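Local atomic coordinates of ABC transporter substrate binding protein (Ribose) (Agrobacterium vitis S4, PDB entry 4WT7), a protein that probably binds sugars or sugar alcohols as the solute-binding component of an ABC transporter, and is seen here holding D-allitol. Residues I149-F161 and S218-Q230. Residues are numbered along the deposited sequence; the frame is centred on the assembly and turned at random.
Sequences IGGEGNVVVFNGF and SIKAIWSAWDIPQ. With X9X (D-allitol), chain C.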
loop_
_atom_site.group_PDB
_atom_site.type_symbol
_atom_site.label_atom_id
_atom_site.label_comp_id
_atom_site.label_asym_id
_atom_site.label_seq_id
_atom_site.Cartn_x
_atom_site.Cartn_y
_atom_site.Cartn_z
ATOM N N ILE A 149 -8.443 12.611 -18.066
ATOM C CA ILE A 149 -7.671 13.674 -18.704
ATOM C C ILE A 149 -7.838 13.678 -20.220
ATOM O O ILE A 149 -7.105 14.358 -20.920
ATOM C CB ILE A 149 -6.153 13.655 -18.359
ATOM C CG1 ILE A 149 -5.444 12.449 -18.982
ATOM C CG2 ILE A 149 -5.916 13.734 -16.850
ATOM C CD1 ILE A 149 -3.942 12.583 -18.900
ATOM N N GLY A 150 -8.836 12.965 -20.716
ATOM C CA GLY A 150 -9.134 12.999 -22.126
ATOM C C GLY A 150 -8.125 12.262 -22.985
ATOM O O GLY A 150 -8.097 12.456 -24.206
ATOM N N GLY A 151 -7.307 11.401 -22.379
ATOM C CA GLY A 151 -6.431 10.577 -23.161
ATOM C C GLY A 151 -5.205 11.345 -23.607
ATOM O O GLY A 151 -4.469 10.889 -24.496
ATOM N N GLU A 152 -4.937 12.468 -22.942
ATOM C CA GLU A 152 -3.888 13.379 -23.379
ATOM C C GLU A 152 -3.419 14.279 -22.232
ATOM O O GLU A 152 -4.224 14.784 -21.467
ATOM C CB GLU A 152 -4.437 14.219 -24.543
ATOM C CG GLU A 152 -3.511 15.267 -25.082
ATOM C CD GLU A 152 -4.008 15.840 -26.412
ATOM O OE1 GLU A 152 -5.240 15.749 -26.682
ATOM O OE2 GLU A 152 -3.153 16.355 -27.187
ATOM N N GLY A 153 -2.109 14.453 -22.108
ATOM C CA GLY A 153 -1.547 15.355 -21.121
ATOM C C GLY A 153 -0.416 14.785 -20.278
ATOM O O GLY A 153 -0.076 13.603 -20.352
ATOM N N ASN A 154 0.139 15.649 -19.434
ATOM C CA ASN A 154 1.329 15.342 -18.670
ATOM C C ASN A 154 0.975 14.963 -17.239
ATOM O O ASN A 154 0.081 15.565 -16.611
ATOM C CB ASN A 154 2.311 16.520 -18.749
ATOM C CG ASN A 154 2.820 16.744 -20.176
ATOM O OD1 ASN A 154 3.087 15.786 -20.909
ATOM N ND2 ASN A 154 2.902 17.991 -20.590
ATOM N N VAL A 155 1.651 13.930 -16.755
ATOM C CA VAL A 155 1.382 13.333 -15.452
ATOM C C VAL A 155 2.630 13.351 -14.598
ATOM O O VAL A 155 3.691 12.869 -15.014
ATOM C CB VAL A 155 0.907 11.875 -15.607
ATOM C CG1 VAL A 155 0.527 11.280 -14.267
ATOM C CG2 VAL A 155 -0.279 11.806 -16.547
ATOM N N VAL A 156 2.510 13.926 -13.408
ATOM C CA VAL A 156 3.574 13.889 -12.444
ATOM C C VAL A 156 3.375 12.599 -11.658
ATOM O O VAL A 156 2.251 12.256 -11.227
ATOM C CB VAL A 156 3.524 15.097 -11.483
ATOM C CG1 VAL A 156 4.588 14.976 -10.416
ATOM C CG2 VAL A 156 3.666 16.431 -12.236
ATOM N N VAL A 157 4.457 11.869 -11.476
ATOM C CA VAL A 157 4.356 10.536 -10.907
ATOM C C VAL A 157 5.252 10.487 -9.685
ATOM O O VAL A 157 6.417 10.898 -9.779
ATOM C CB VAL A 157 4.852 9.464 -11.920
ATOM C CG1 VAL A 157 5.313 8.258 -11.189
ATOM C CG2 VAL A 157 3.782 9.112 -12.954
ATOM N N PHE A 158 4.719 10.022 -8.554
ATOM C CA PHE A 158 5.514 9.706 -7.357
ATOM C C PHE A 158 5.780 8.202 -7.397
ATOM O O PHE A 158 4.830 7.401 -7.365
ATOM C CB PHE A 158 4.741 10.004 -6.057
ATOM C CG PHE A 158 4.747 11.478 -5.625
ATOM C CD1 PHE A 158 5.807 12.010 -4.886
ATOM C CD2 PHE A 158 3.662 12.300 -5.899
ATOM C CE1 PHE A 158 5.797 13.354 -4.469
ATOM C CE2 PHE A 158 3.648 13.634 -5.488
ATOM C CZ PHE A 158 4.705 14.152 -4.757
ATOM N N ASN A 159 7.054 7.816 -7.458
ATOM C CA ASN A 159 7.411 6.410 -7.606
ATOM C C ASN A 159 8.616 6.124 -6.729
ATOM O O ASN A 159 9.684 5.768 -7.224
ATOM C CB ASN A 159 7.670 6.101 -9.087
ATOM C CG ASN A 159 8.006 4.629 -9.355
ATOM O OD1 ASN A 159 7.585 3.715 -8.631
ATOM N ND2 ASN A 159 8.785 4.400 -10.402
ATOM N N GLY A 160 8.449 6.323 -5.414
ATOM C CA GLY A 160 9.550 6.209 -4.469
ATOM C C GLY A 160 9.570 4.895 -3.699
ATOM O O GLY A 160 10.409 4.678 -2.832
ATOM N N PHE A 161 8.621 4.019 -3.987
ATOM C CA PHE A 161 8.568 2.736 -3.291
ATOM C C PHE A 161 8.466 1.561 -4.263
ATOM O O PHE A 161 7.744 0.574 -4.010
ATOM C CB PHE A 161 7.429 2.732 -2.271
ATOM C CG PHE A 161 7.647 3.716 -1.131
ATOM C CD1 PHE A 161 7.240 5.036 -1.251
ATOM C CD2 PHE A 161 8.301 3.322 0.029
ATOM C CE1 PHE A 161 7.455 5.928 -0.233
ATOM C CE2 PHE A 161 8.525 4.209 1.058
ATOM C CZ PHE A 161 8.107 5.530 0.920
ATOM N N SER A 218 -0.334 22.435 -18.555
ATOM C CA SER A 218 0.913 21.724 -18.849
ATOM C C SER A 218 1.159 20.528 -17.914
ATOM O O SER A 218 2.109 19.749 -18.101
ATOM C CB SER A 218 2.104 22.689 -18.809
ATOM O OG SER A 218 2.330 23.158 -17.497
ATOM N N ILE A 219 0.339 20.428 -16.878
ATOM C CA ILE A 219 0.241 19.219 -16.043
ATOM C C ILE A 219 -1.251 18.930 -15.916
ATOM O O ILE A 219 -2.035 19.859 -15.758
ATOM C CB ILE A 219 0.816 19.441 -14.633
ATOM C CG1 ILE A 219 2.292 19.816 -14.726
ATOM C CG2 ILE A 219 0.579 18.213 -13.763
ATOM C CD1 ILE A 219 2.942 20.169 -13.422
ATOM N N LYS A 220 -1.656 17.667 -16.004
ATOM C CA LYS A 220 -3.078 17.345 -15.928
ATOM C C LYS A 220 -3.383 16.424 -14.765
ATOM O O LYS A 220 -4.515 16.429 -14.242
ATOM C CB LYS A 220 -3.581 16.736 -17.234
ATOM C CG LYS A 220 -3.278 17.583 -18.449
ATOM C CD LYS A 220 -4.501 18.160 -19.142
ATOM C CE LYS A 220 -5.374 17.040 -19.706
ATOM N NZ LYS A 220 -5.833 17.253 -21.113
ATOM N N ALA A 221 -2.388 15.639 -14.345
ATOM C CA ALA A 221 -2.589 14.724 -13.239
ATOM C C ALA A 221 -1.322 14.494 -12.411
ATOM O O ALA A 221 -0.185 14.764 -12.863
ATOM C CB ALA A 221 -3.105 13.402 -13.754
ATOM N N ILE A 222 -1.540 14.011 -11.194
ATOM C CA ILE A 222 -0.464 13.573 -10.332
ATOM C C ILE A 222 -0.863 12.208 -9.758
ATOM O O ILE A 222 -1.936 12.061 -9.117
ATOM C CB ILE A 222 -0.227 14.541 -9.192
ATOM C CG1 ILE A 222 -0.052 15.956 -9.739
ATOM C CG2 ILE A 222 0.987 14.125 -8.387
ATOM C CD1 ILE A 222 0.250 16.929 -8.684
ATOM N N TRP A 223 -0.001 11.243 -10.001
ATOM C CA TRP A 223 -0.232 9.854 -9.641
ATOM C C TRP A 223 0.710 9.447 -8.526
ATOM O O TRP A 223 1.875 9.853 -8.506
ATOM C CB TRP A 223 0.041 8.976 -10.859
ATOM C CG TRP A 223 -0.133 7.466 -10.650
ATOM C CD1 TRP A 223 -1.227 6.724 -10.987
ATOM C CD2 TRP A 223 0.812 6.542 -10.077
ATOM N NE1 TRP A 223 -1.027 5.401 -10.668
ATOM C CE2 TRP A 223 0.210 5.260 -10.099
ATOM C CE3 TRP A 223 2.100 6.666 -9.544
ATOM C CZ2 TRP A 223 0.859 4.111 -9.616
ATOM C CZ3 TRP A 223 2.735 5.549 -9.055
ATOM C CH2 TRP A 223 2.119 4.278 -9.099
ATOM N N SER A 224 0.203 8.614 -7.627
ATOM C CA SER A 224 0.989 8.040 -6.551
ATOM C C SER A 224 0.491 6.627 -6.326
ATOM O O SER A 224 -0.663 6.326 -6.619
ATOM C CB SER A 224 0.765 8.860 -5.288
ATOM O OG SER A 224 1.047 10.219 -5.564
ATOM N N ALA A 225 1.331 5.786 -5.737
ATOM C CA ALA A 225 1.011 4.364 -5.593
ATOM C C ALA A 225 0.193 4.100 -4.325
ATOM O O ALA A 225 -0.393 3.017 -4.156
ATOM C CB ALA A 225 2.305 3.532 -5.593
ATOM N N TRP A 226 0.170 5.099 -3.440
ATOM C CA TRP A 226 -0.609 5.077 -2.221
ATOM C C TRP A 226 -1.008 6.525 -1.939
ATOM O O TRP A 226 -0.481 7.429 -2.555
ATOM C CB TRP A 226 0.165 4.458 -1.058
ATOM C CG TRP A 226 1.454 5.140 -0.760
ATOM C CD1 TRP A 226 2.515 5.311 -1.612
ATOM C CD2 TRP A 226 1.839 5.712 0.478
ATOM N NE1 TRP A 226 3.533 5.990 -0.982
ATOM C CE2 TRP A 226 3.151 6.239 0.309
ATOM C CE3 TRP A 226 1.232 5.828 1.715
ATOM C CZ2 TRP A 226 3.830 6.899 1.342
ATOM C CZ3 TRP A 226 1.906 6.467 2.734
ATOM C CH2 TRP A 226 3.183 6.998 2.544
ATOM N N ASP A 227 -1.887 6.755 -0.981
ATOM C CA ASP A 227 -2.651 8.003 -0.999
ATOM C C ASP A 227 -2.190 9.130 -0.055
ATOM O O ASP A 227 -2.709 10.230 -0.125
ATOM C CB ASP A 227 -4.155 7.712 -0.917
ATOM C CG ASP A 227 -4.627 7.249 0.467
ATOM O OD1 ASP A 227 -3.790 7.090 1.387
ATOM O OD2 ASP A 227 -5.867 7.054 0.597
ATOM N N ILE A 228 -1.183 8.874 0.780
ATOM C CA ILE A 228 -0.659 9.920 1.638
ATOM C C ILE A 228 0.147 10.970 0.861
ATOM O O ILE A 228 -0.020 12.178 1.120
ATOM C CB ILE A 228 0.105 9.305 2.837
ATOM C CG1 ILE A 228 -0.836 8.350 3.599
ATOM C CG2 ILE A 228 0.614 10.366 3.771
ATOM C CD1 ILE A 228 -2.232 8.952 3.939
ATOM N N PRO A 229 0.982 10.549 -0.112
ATOM C CA PRO A 229 1.576 11.580 -0.992
ATOM C C PRO A 229 0.472 12.297 -1.788
ATOM O O PRO A 229 0.527 13.533 -2.020
ATOM C CB PRO A 229 2.467 10.784 -1.932
ATOM C CG PRO A 229 2.755 9.497 -1.180
ATOM C CD PRO A 229 1.566 9.215 -0.325
ATOM N N GLN A 230 -0.545 11.531 -2.184
ATOM C CA GLN A 230 -1.698 12.120 -2.850
ATOM C C GLN A 230 -2.246 13.275 -2.017
ATOM O O GLN A 230 -2.545 14.331 -2.551
ATOM C CB GLN A 230 -2.784 11.082 -3.138
ATOM C CG GLN A 230 -3.976 11.601 -3.942
ATOM C CD GLN A 230 -5.102 10.557 -4.051
ATOM O OE1 GLN A 230 -5.054 9.487 -3.424
ATOM N NE2 GLN A 230 -6.118 10.875 -4.842
HETATM O OAA X9X C . 4.950 1.025 0.948
HETATM C CAG X9X C . 4.160 2.155 1.037
HETATM C CAI X9X C . 2.677 1.995 0.962
HETATM O OAC X9X C . 2.248 1.663 -0.337
HETATM C CAK X9X C . 2.174 1.069 2.031
HETATM O OAE X9X C . 2.682 1.560 3.211
HETATM C CAL X9X C . 0.651 1.129 2.163
HETATM O OAF X9X C . 0.213 2.424 2.389
HETATM C CAJ X9X C . -0.160 0.457 1.073
HETATM O OAD X9X C . -0.330 1.232 -0.062
HETATM C CAH X9X C . 0.286 -0.939 0.687
HETATM O OAB X9X C . -0.736 -1.792 0.219
HETATM O O HOH W 1 4.252 6.413 -4.827
#
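V156 joins strands 153-158 and 221-224 as parallel neighbours: its N reaches A221 O at 2.9 Å, and W223 N reaches V156 O at 2.8 Å. F158 N to W223 O extends the pairing. On one face of the sheet V156 CG2 meets I219 CG2, while the F158 ring lies with P229 CB over one face and I222 CG2 oblique to it, against helix 198-212. On the other face W223 CG stands trans to the backbone N (chi1 179°), carrying the indole alongside V157, CE3 to CG1 3.9 Å, both reaching L174 of helix 165-178. Where the strands begin, K220 bends at chi2, chi3 and chi4, crosses I149 and brings NZ to I149 O at 3.2 Å, with a weak bond to E152 O; the type I' turn 149-152 presents both carbonyls. N154 turns its amide so that S218 O lies in its plane, ND2 to O 3.1 Å. F158 O and A225 N, 4.2 Å apart, are bridged by a water. Beyond it W226 points its edge at the face of F161 in an offset edge-to-face (T-shaped) stack, the F161 ring and the indole's five-membered ring having centroids 5.5 Å apart and planes at 89°. W226 CG sits between the backbone N and the carbonyl carbon (chi1 57°), which puts the indole between P229 CD, over its centre, and D-allitol CAI, over the opposite face toward its rim. D193 accepts its NE1-H, which should help fix the ring's rotation. Backbone hydrogen bonds thus pair the strands, apolar side chains line the sheet's faces, and, as in other periplasmic binding proteins, the ligand site lies beyond the C-terminal strand ends, where the clamped indole's position is consistent with CH-pi packing against the polyol.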